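Local coordinates for putative uncharacterized protein TB39.8 (Mycobacterium tuberculosis, PDB 3PO8), which regulates mycobacterial cell growth and peptidoglycan synthesis, this C-terminal piece being the FHA domain through which it binds phosphorylated MviN and PknB, at residues N25-G30 with F35-T40; R45-R50 with N65-N70; D83-G88 with I92-H97. All coordinates share one frame; numbering follows the deposited sequence.

Interaction 1: residues N25-G30 with F35-T40; sequences NIIGRG and FRLPDT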
loop_
_atom_site.group_PDB
_atom_site.type_symbol
_atom_site.label_atom_id
_atom_site.label_comp_id
_atom_site.label_asym_id
_atom_site.label_seq_id
_atom_site.Cartn_x
_atom_site.Cartn_y
_atom_site.Cartn_z
ATOM N N ASN A 25 -6.339 1.820 -5.765
ATOM C CA ASN A 25 -6.504 1.664 -4.322
ATOM C C ASN A 25 -5.646 2.686 -3.620
ATOM O O ASN A 25 -4.418 2.560 -3.654
ATOM C CB ASN A 25 -6.047 0.267 -3.870
ATOM C CG ASN A 25 -6.835 -0.860 -4.502
ATOM O OD1 ASN A 25 -7.747 -1.404 -3.883
ATOM N ND2 ASN A 25 -6.490 -1.219 -5.734
ATOM N N ILE A 26 -6.257 3.698 -3.021
ATOM C CA ILE A 26 -5.509 4.788 -2.408
ATOM C C ILE A 26 -5.267 4.523 -0.937
ATOM O O ILE A 26 -6.171 4.173 -0.196
ATOM C CB ILE A 26 -6.282 6.134 -2.552
ATOM C CG1 ILE A 26 -6.540 6.438 -4.038
ATOM C CG2 ILE A 26 -5.592 7.296 -1.787
ATOM C CD1 ILE A 26 -5.325 6.735 -4.863
ATOM N N ILE A 27 -4.010 4.666 -0.526
ATOM C CA ILE A 27 -3.627 4.620 0.876
ATOM C C ILE A 27 -3.301 6.030 1.314
ATOM O O ILE A 27 -2.566 6.742 0.638
ATOM C CB ILE A 27 -2.398 3.716 1.090
ATOM C CG1 ILE A 27 -2.665 2.298 0.642
ATOM C CG2 ILE A 27 -1.971 3.726 2.535
ATOM C CD1 ILE A 27 -1.421 1.481 0.678
ATOM N N GLY A 28 -3.824 6.436 2.460
ATOM C CA GLY A 28 -3.552 7.769 2.974
ATOM C C GLY A 28 -4.233 7.982 4.278
ATOM O O GLY A 28 -4.853 7.078 4.810
ATOM N N ARG A 29 -4.108 9.197 4.775
ATOM C CA ARG A 29 -4.694 9.573 6.044
ATOM C C ARG A 29 -6.120 10.098 5.870
ATOM O O ARG A 29 -6.886 10.155 6.861
ATOM C CB ARG A 29 -3.804 10.644 6.678
ATOM C CG ARG A 29 -4.285 11.194 7.998
ATOM C CD ARG A 29 -3.215 11.931 8.744
ATOM N NE ARG A 29 -2.374 12.674 7.840
ATOM C CZ ARG A 29 -2.627 13.887 7.363
ATOM N NH1 ARG A 29 -3.711 14.565 7.730
ATOM N NH2 ARG A 29 -1.758 14.430 6.517
ATOM N N GLY A 30 -6.488 10.456 4.644
ATOM C CA GLY A 30 -7.773 11.123 4.376
ATOM C C GLY A 30 -8.948 10.167 4.307
ATOM O O GLY A 30 -8.761 8.993 4.080
ATOM N N PHE A 35 -7.600 2.567 2.047
ATOM C CA PHE A 35 -6.930 2.041 3.238
ATOM C C PHE A 35 -6.398 3.275 3.961
ATOM O O PHE A 35 -5.468 3.937 3.511
ATOM C CB PHE A 35 -5.806 1.073 2.854
ATOM C CG PHE A 35 -5.267 0.242 3.986
ATOM C CD1 PHE A 35 -6.040 -0.121 5.081
ATOM C CD2 PHE A 35 -3.982 -0.253 3.911
ATOM C CE1 PHE A 35 -5.512 -0.934 6.092
ATOM C CE2 PHE A 35 -3.463 -1.075 4.898
ATOM C CZ PHE A 35 -4.233 -1.404 5.988
ATOM N N ARG A 36 -7.059 3.600 5.060
ATOM C CA ARG A 36 -6.865 4.860 5.762
ATOM C C ARG A 36 -5.989 4.642 6.991
ATOM O O ARG A 36 -6.289 3.775 7.817
ATOM C CB ARG A 36 -8.222 5.447 6.140
ATOM C CG ARG A 36 -8.151 6.838 6.720
ATOM C CD ARG A 36 -9.532 7.301 7.085
ATOM N NE ARG A 36 -9.550 8.687 7.520
ATOM C CZ ARG A 36 -10.647 9.336 7.863
ATOM N NH1 ARG A 36 -11.811 8.746 7.776
ATOM N NH2 ARG A 36 -10.566 10.595 8.258
ATOM N N LEU A 37 -4.904 5.408 7.106
ATOM C CA LEU A 37 -3.906 5.228 8.179
ATOM C C LEU A 37 -3.914 6.414 9.149
ATOM O O LEU A 37 -3.806 7.559 8.719
ATOM C CB LEU A 37 -2.494 5.063 7.608
ATOM C CG LEU A 37 -2.277 3.970 6.574
ATOM C CD1 LEU A 37 -0.804 3.748 6.257
ATOM C CD2 LEU A 37 -2.902 2.681 6.973
ATOM N N PRO A 38 -3.966 6.128 10.460
ATOM C CA PRO A 38 -3.966 7.135 11.501
ATOM C C PRO A 38 -2.529 7.539 11.856
ATOM O O PRO A 38 -1.993 7.162 12.896
ATOM C CB PRO A 38 -4.650 6.418 12.647
ATOM C CG PRO A 38 -4.210 5.056 12.503
ATOM C CD PRO A 38 -4.237 4.805 11.041
ATOM N N ASP A 39 -1.912 8.252 10.934
ATOM C CA ASP A 39 -0.478 8.554 10.980
ATOM C C ASP A 39 -0.305 9.924 10.378
ATOM O O ASP A 39 -0.585 10.130 9.204
ATOM C CB ASP A 39 0.258 7.469 10.179
ATOM C CG ASP A 39 1.766 7.604 10.215
ATOM O OD1 ASP A 39 2.289 8.707 10.443
ATOM O OD2 ASP A 39 2.448 6.587 10.009
ATOM N N THR A 40 0.149 10.882 11.188
ATOM C CA THR A 40 0.261 12.256 10.721
ATOM C C THR A 40 1.406 12.447 9.734
ATOM O O THR A 40 1.484 13.475 9.065
ATOM C CB THR A 40 0.425 13.248 11.885
ATOM O OG1 THR A 40 1.555 12.867 12.681
ATOM C CG2 THR A 40 -0.848 13.262 12.724
#
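The guanidinium of Arg36 reaches back over the 25-30 segment, with the Gly30 carbonyl carbon over one face and the Arg29 carbonyl at its edge. Arg36 NE gives its hydrogen to Arg29 O (3.1 Å), standing 42° out of the carbonyl plane, so no lone pair is met head-on. The chain from CG to NE is fully extended, which carries the group that far. The Phe35 ring has Leu37 CD2 over the centre of one face, 4.2 Å above the plane, and Ile27 CG1 near its edge; the Tyr18 ring also meets it, planes about 15° apart. Asp39 O lies at the edge of the Arg29 guanidinium, near its plane, and the bend at chi3 (37°) swings this head beside Asp39 and Thr40. Its NE is hydrogen-bonded to Val42 O, and a phosphate ion makes a long, weak ion pair with NH2. Gly28-Arg29 matches the Gly-Arg pair of FHA domains, whose arginine contacts phosphothreonine in relatives; the phosphate, probably from the crystallisation liquor, is consistent with that role.

The backbones run parallel. Phe35 N bonds to Ile26 O (3.1 Å) and Gly28 N to Phe35 O (3.2 Å), then Leu37 N closes on Gly28 O at 2.8 Å. Ile27 CG2 meets Leu37 CD1 at 3.9 Å.

Strand 35-36 is the outermost strand of its sheet, beside strand 23-28, whose other flank pairs with strand 47-51. Ile27, Phe35 and Leu37 face into the FHA sandwich, packing on Ile92 of strand 90-98, while Leu8 and Leu10 of strand 4-10 cover Phe35.

Interaction 2: residues R45-R50 with N65-N70; sequences RHLEIR and NGTTVN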
loop_
_atom_site.group_PDB
_atom_site.type_symbol
_atom_site.label_atom_id
_atom_site.label_comp_id
_atom_site.label_asym_id
_atom_site.label_seq_id
_atom_site.Cartn_x
_atom_site.Cartn_y
_atom_site.Cartn_z
ATOM N N ARG A 45 -3.714 11.716 0.618
ATOM C CA ARG A 45 -3.656 10.697 -0.446
ATOM C C ARG A 45 -2.177 10.461 -0.700
ATOM O O ARG A 45 -1.500 11.285 -1.309
ATOM C CB ARG A 45 -4.349 11.201 -1.704
ATOM C CG ARG A 45 -5.807 11.527 -1.464
ATOM C CD ARG A 45 -6.478 12.059 -2.739
ATOM N NE ARG A 45 -6.925 10.952 -3.573
ATOM C CZ ARG A 45 -7.489 11.066 -4.775
ATOM N NH1 ARG A 45 -7.687 12.258 -5.336
ATOM N NH2 ARG A 45 -7.859 9.971 -5.423
ATOM N N HIS A 46 -1.650 9.368 -0.161
ATOM C CA HIS A 46 -0.210 9.189 -0.080
ATOM C C HIS A 46 0.365 8.358 -1.201
ATOM O O HIS A 46 1.384 8.722 -1.800
ATOM C CB HIS A 46 0.161 8.587 1.265
ATOM C CG HIS A 46 1.624 8.629 1.570
ATOM N ND1 HIS A 46 2.145 9.457 2.537
ATOM C CD2 HIS A 46 2.660 7.903 1.092
ATOM C CE1 HIS A 46 3.448 9.267 2.615
ATOM N NE2 HIS A 46 3.791 8.328 1.746
ATOM N N LEU A 47 -0.244 7.205 -1.452
ATOM C CA LEU A 47 0.161 6.381 -2.553
ATOM C C LEU A 47 -1.053 5.695 -3.108
ATOM O O LEU A 47 -2.081 5.610 -2.446
ATOM C CB LEU A 47 1.261 5.384 -2.161
ATOM C CG LEU A 47 0.900 4.344 -1.109
ATOM C CD1 LEU A 47 0.231 3.114 -1.739
ATOM C CD2 LEU A 47 2.131 3.863 -0.331
ATOM N N GLU A 48 -0.930 5.228 -4.350
ATOM C CA GLU A 48 -1.933 4.404 -4.970
ATOM C C GLU A 48 -1.339 3.077 -5.329
ATOM O O GLU A 48 -0.177 2.994 -5.671
ATOM C CB GLU A 48 -2.504 5.099 -6.206
ATOM C CG GLU A 48 -1.718 5.042 -7.460
ATOM C CD GLU A 48 -2.543 5.401 -8.721
ATOM O OE1 GLU A 48 -3.806 5.257 -8.749
ATOM O OE2 GLU A 48 -1.883 5.816 -9.688
ATOM N N ILE A 49 -2.139 2.030 -5.235
ATOM C CA ILE A 49 -1.767 0.732 -5.769
ATOM C C ILE A 49 -2.806 0.391 -6.813
ATOM O O ILE A 49 -3.999 0.335 -6.513
ATOM C CB ILE A 49 -1.666 -0.370 -4.728
ATOM C CG1 ILE A 49 -0.578 -0.018 -3.708
ATOM C CG2 ILE A 49 -1.308 -1.685 -5.401
ATOM C CD1 ILE A 49 -0.516 -0.864 -2.444
ATOM N N ARG A 50 -2.340 0.187 -8.038
ATOM C CA ARG A 50 -3.178 -0.159 -9.172
ATOM C C ARG A 50 -3.135 -1.655 -9.386
ATOM O O ARG A 50 -2.064 -2.203 -9.531
ATOM C CB ARG A 50 -2.694 0.596 -10.393
ATOM C CG ARG A 50 -2.810 2.111 -10.163
ATOM C CD ARG A 50 -2.630 2.953 -11.413
ATOM N NE ARG A 50 -1.401 2.648 -12.117
ATOM C CZ ARG A 50 -0.252 3.314 -12.001
ATOM N NH1 ARG A 50 -0.128 4.338 -11.181
ATOM N NH2 ARG A 50 0.796 2.928 -12.710
ATOM N N ASN A 65 6.209 13.171 2.633
ATOM C CA ASN A 65 7.339 12.448 3.255
ATOM C C ASN A 65 7.906 11.288 2.447
ATOM O O ASN A 65 8.892 10.683 2.845
ATOM C CB ASN A 65 6.962 12.002 4.665
ATOM C CG ASN A 65 6.789 13.181 5.603
ATOM O OD1 ASN A 65 7.543 14.136 5.540
ATOM N ND2 ASN A 65 5.815 13.109 6.491
ATOM N N GLY A 66 7.281 10.995 1.322
ATOM C CA GLY A 66 7.718 9.900 0.455
ATOM C C GLY A 66 7.287 8.514 0.882
ATOM O O GLY A 66 6.688 8.322 1.928
ATOM N N THR A 67 7.634 7.562 0.034
ATOM C CA THR A 67 7.302 6.163 0.232
ATOM C C THR A 67 8.553 5.353 -0.040
ATOM O O THR A 67 9.306 5.660 -0.946
ATOM C CB THR A 67 6.163 5.718 -0.724
ATOM O OG1 THR A 67 5.009 6.525 -0.496
ATOM C CG2 THR A 67 5.803 4.263 -0.535
ATOM N N THR A 68 8.774 4.302 0.736
ATOM C CA THR A 68 9.806 3.321 0.402
ATOM C C THR A 68 9.226 1.929 0.316
ATOM O O THR A 68 8.212 1.614 0.928
ATOM C CB THR A 68 10.987 3.270 1.388
ATOM O OG1 THR A 68 10.547 2.800 2.660
ATOM C CG2 THR A 68 11.587 4.630 1.582
ATOM N N VAL A 69 9.861 1.114 -0.502
ATOM C CA VAL A 69 9.556 -0.315 -0.547
ATOM C C VAL A 69 10.864 -1.054 -0.327
ATOM O O VAL A 69 11.854 -0.782 -1.007
ATOM C CB VAL A 69 8.879 -0.768 -1.859
ATOM C CG1 VAL A 69 8.527 -2.285 -1.800
ATOM C CG2 VAL A 69 7.646 0.054 -2.138
ATOM N N ASN A 70 10.858 -1.945 0.667
ATOM C CA ASN A 70 12.061 -2.679 1.059
ATOM C C ASN A 70 13.197 -1.704 1.310
ATOM O O ASN A 70 14.340 -1.936 0.894
ATOM C CB ASN A 70 12.418 -3.734 0.021
ATOM C CG ASN A 70 11.303 -4.751 -0.171
ATOM O OD1 ASN A 70 10.460 -4.952 0.712
ATOM N ND2 ASN A 70 11.301 -5.407 -1.313
#
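His46 makes the polar half of this contact, its imidazole reaching the 65-70 segment edge-on. His46 NE2 donates to Gly66 O at 2.9 Å, with an N-H...O angle of 145°. The oxygen lies in the ring plane, but the bond is bent at the hydrogen and meets the carbonyl from above, 64° out of its plane. With CG anti to the backbone N (chi1 -168°), the ring is held out toward Gly66. Thr67 OG1 also lies in the ring plane, 3.1 Å from NE2 and 3.2 Å from CD2 of His46. At the far side of the imidazole, ND1 is hydrogen-bonded to the backbone N of Ser43, so the rotation of the ring is fixed from two sides. Ser43 and His46 fit the Ser-x-x-His motif of FHA domains, and Asn65-Gly66 fits the family's Asn-Gly pair; in relatives both belong to the loops around the phosphopeptide-binding surface.

Leu47 follows, its CB directed toward the other segment and CD2 making the contact. Leu47 CD2 touches CG2 of Thr67 at 3.7 Å, the two side chains crossing at about a right angle. His46 and Leu47 both face Ile27 in a classic beta bulge, which lets consecutive residues contribute to the same contact.

Thr67 OG1 is hydrogen-bonded to OD2 of Asp60, which ties this threonine to strand 56-60. Because ND1 accepts from Ser43 while NE2 donates to Gly66, the two bonds are consistent with a neutral imidazole protonated at NE2. The buried ring therefore joins the loop before strand 47-51 to the 65-70 segment, with apolar Leu47-Thr67 packing alongside.

Interaction 3: residues D83-G88 with I92-H97; sequences DVIRLG and IIVRMH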
loop_
_atom_site.group_PDB
_atom_site.type_symbol
_atom_site.label_atom_id
_atom_site.label_comp_id
_atom_site.label_asym_id
_atom_site.label_seq_id
_atom_site.Cartn_x
_atom_site.Cartn_y
_atom_site.Cartn_z
ATOM N N ASP A 83 6.942 -7.800 -0.076
ATOM C CA ASP A 83 7.420 -6.417 -0.040
ATOM C C ASP A 83 6.889 -5.704 1.176
ATOM O O ASP A 83 5.778 -5.976 1.636
ATOM C CB ASP A 83 7.025 -5.655 -1.301
ATOM C CG ASP A 83 7.888 -6.013 -2.517
ATOM O OD1 ASP A 83 8.895 -6.757 -2.399
ATOM O OD2 ASP A 83 7.568 -5.504 -3.624
ATOM N N VAL A 84 7.709 -4.818 1.717
ATOM C CA VAL A 84 7.325 -4.029 2.872
ATOM C C VAL A 84 7.330 -2.564 2.484
ATOM O O VAL A 84 8.369 -1.993 2.084
ATOM C CB VAL A 84 8.218 -4.304 4.094
ATOM C CG1 VAL A 84 7.777 -3.453 5.263
ATOM C CG2 VAL A 84 8.124 -5.791 4.466
ATOM N N ILE A 85 6.133 -1.982 2.533
ATOM C CA ILE A 85 5.954 -0.556 2.206
ATOM C C ILE A 85 6.079 0.276 3.469
ATOM O O ILE A 85 5.455 -0.044 4.462
ATOM C CB ILE A 85 4.572 -0.297 1.576
ATOM C CG1 ILE A 85 4.350 -1.199 0.362
ATOM C CG2 ILE A 85 4.449 1.199 1.230
ATOM C CD1 ILE A 85 2.890 -1.340 0.044
ATOM N N ARG A 86 6.869 1.341 3.444
ATOM C CA ARG A 86 6.951 2.247 4.579
ATOM C C ARG A 86 6.542 3.640 4.193
ATOM O O ARG A 86 6.941 4.156 3.157
ATOM C CB ARG A 86 8.338 2.251 5.179
ATOM C CG ARG A 86 8.630 0.955 5.871
ATOM C CD ARG A 86 10.044 0.885 6.420
ATOM N NE ARG A 86 10.244 -0.388 7.110
ATOM C CZ ARG A 86 10.643 -1.533 6.550
ATOM N NH1 ARG A 86 10.947 -1.611 5.258
ATOM N NH2 ARG A 86 10.756 -2.630 7.311
ATOM N N LEU A 87 5.696 4.207 5.025
ATOM C CA LEU A 87 5.177 5.541 4.807
ATOM C C LEU A 87 4.852 6.102 6.153
ATOM O O LEU A 87 4.299 5.412 7.006
ATOM C CB LEU A 87 3.932 5.504 3.916
ATOM C CG LEU A 87 2.653 4.819 4.385
ATOM C CD1 LEU A 87 1.509 5.165 3.423
ATOM C CD2 LEU A 87 2.778 3.296 4.510
ATOM N N GLY A 88 5.197 7.357 6.364
ATOM C CA GLY A 88 5.110 7.927 7.688
ATOM C C GLY A 88 5.832 7.067 8.700
ATOM O O GLY A 88 7.001 6.729 8.525
ATOM N N ILE A 92 3.665 -1.579 6.000
ATOM C CA ILE A 92 2.662 -2.453 5.414
ATOM C C ILE A 92 3.317 -3.628 4.719
ATOM O O ILE A 92 4.172 -3.447 3.855
ATOM C CB ILE A 92 1.824 -1.689 4.414
ATOM C CG1 ILE A 92 0.996 -0.628 5.139
ATOM C CG2 ILE A 92 0.923 -2.634 3.630
ATOM C CD1 ILE A 92 0.288 0.360 4.236
ATOM N N ILE A 93 2.916 -4.833 5.089
ATOM C CA ILE A 93 3.417 -6.058 4.479
ATOM C C ILE A 93 2.486 -6.487 3.356
ATOM O O ILE A 93 1.271 -6.590 3.541
ATOM C CB ILE A 93 3.507 -7.204 5.517
ATOM C CG1 ILE A 93 4.353 -6.756 6.728
ATOM C CG2 ILE A 93 4.099 -8.456 4.890
ATOM C CD1 ILE A 93 4.211 -7.621 7.962
ATOM N N VAL A 94 3.057 -6.727 2.189
ATOM C CA VAL A 94 2.300 -7.080 0.998
ATOM C C VAL A 94 2.400 -8.587 0.816
ATOM O O VAL A 94 3.499 -9.131 0.825
ATOM C CB VAL A 94 2.887 -6.396 -0.251
ATOM C CG1 VAL A 94 2.138 -6.843 -1.503
ATOM C CG2 VAL A 94 2.840 -4.897 -0.096
ATOM N N ARG A 95 1.279 -9.271 0.673
ATOM C CA ARG A 95 1.309 -10.703 0.396
ATOM C C ARG A 95 0.405 -11.019 -0.782
ATOM O O ARG A 95 -0.639 -10.408 -0.945
ATOM C CB ARG A 95 0.820 -11.462 1.621
ATOM C CG ARG A 95 1.794 -11.514 2.760
ATOM C CD ARG A 95 1.202 -12.265 3.942
ATOM N NE ARG A 95 1.972 -12.072 5.176
ATOM C CZ ARG A 95 1.707 -11.150 6.105
ATOM N NH1 ARG A 95 0.678 -10.298 5.975
ATOM N NH2 ARG A 95 2.480 -11.086 7.189
ATOM N N MET A 96 0.807 -11.963 -1.622
ATOM C CA MET A 96 -0.060 -12.480 -2.682
ATOM C C MET A 96 -0.565 -13.857 -2.292
ATOM O O MET A 96 0.157 -14.635 -1.681
ATOM C CB MET A 96 0.715 -12.617 -3.986
ATOM C CG MET A 96 0.963 -11.371 -4.735
ATOM S SD MET A 96 1.750 -10.063 -3.782
ATOM C CE MET A 96 2.231 -8.937 -5.100
ATOM N N HIS A 97 -1.794 -14.162 -2.674
ATOM C CA HIS A 97 -2.321 -15.507 -2.489
ATOM C C HIS A 97 -3.146 -15.859 -3.702
ATOM O O HIS A 97 -3.741 -14.987 -4.323
ATOM C CB HIS A 97 -3.132 -15.631 -1.188
ATOM C CG HIS A 97 -4.406 -14.831 -1.152
ATOM N ND1 HIS A 97 -4.471 -13.544 -0.662
ATOM C CD2 HIS A 97 -5.682 -15.174 -1.469
ATOM C CE1 HIS A 97 -5.720 -13.115 -0.717
ATOM N NE2 HIS A 97 -6.477 -14.086 -1.198
#
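Strands 84-87 and 92-97 run antiparallel, at 152° with axes 4.8 Å apart, Val84 and Ile93 forming a non-hydrogen-bonded pair and Ile85 and Ile92 a hydrogen-bonded one, in which Ile85 N to Ile92 O and Ile92 N to Ile85 O both measure 2.8 Å, while Val94 N meets Asp83 O at 2.9 Å.

The side chains divide between two faces. On one, Ile85 and Ile92 lie beside each other, CB of Ile85 being 4.2 Å from CB of Ile92. Ile85 continues past that pair: CG1 is anti to the carbonyl carbon (chi1 -55°), and CD1 of Ile85 reaches CG2 of Val94 at 3.6 Å, crossing it at a slant. Leu87 sends CD2 to CD1 of Ile92 (3.9 Å), so Ile92 is met at its root by Ile85 and at its end by Leu87. On the other face stand Val84 and Ile93, each set against an arginine of its own strand: Val84 CG1 lies under the rim of the Arg86 guanidinium, whose NE forms a salt bridge with Glu91, and CG2 of Ile93 sits over the centre of the Arg95 guanidinium.

The contact joins the two strands of a beta hairpin, 84-87 and 90-98, in the antiparallel sheet of the FHA sandwich. Asp83 points its carboxylate elsewhere: OD2 takes hydrogen bonds from Ala80 N and Trp77 NE1, and OD1 one from ND2 of Asn70, three donors that would be expected to favour the ionised form of this buried acid. The chemistry separates a largely aliphatic face, with Asp83 at one end, packed on Leu47 of the other sheet and flanked by Leu8 beside Ile92 in the same sheet, from a partly exposed face where aliphatic groups lie against charged arginine heads.

In the fold
From the N terminus, interaction 1 comes first, closing a short loop of four residues as strand 35-36 returns beside strand 23-28. Interaction 2 then closes a longer one, bringing the chain back from strand 47-51, through strand 56-60, to the 65-70 segment. Interaction 3 is the hairpin of strands 84-87 and 90-98. The three follow in series, none enclosing or crossing another. Interaction 1 builds the edge of the mixed sheet and interaction 3 lies within the antiparallel sheet; interaction 2 bridges the two. Strand 47-51 pairs with 23-28, strand 68-69 with 84-87, and Leu87 packs against both Ile27 and His46, closing the sandwich.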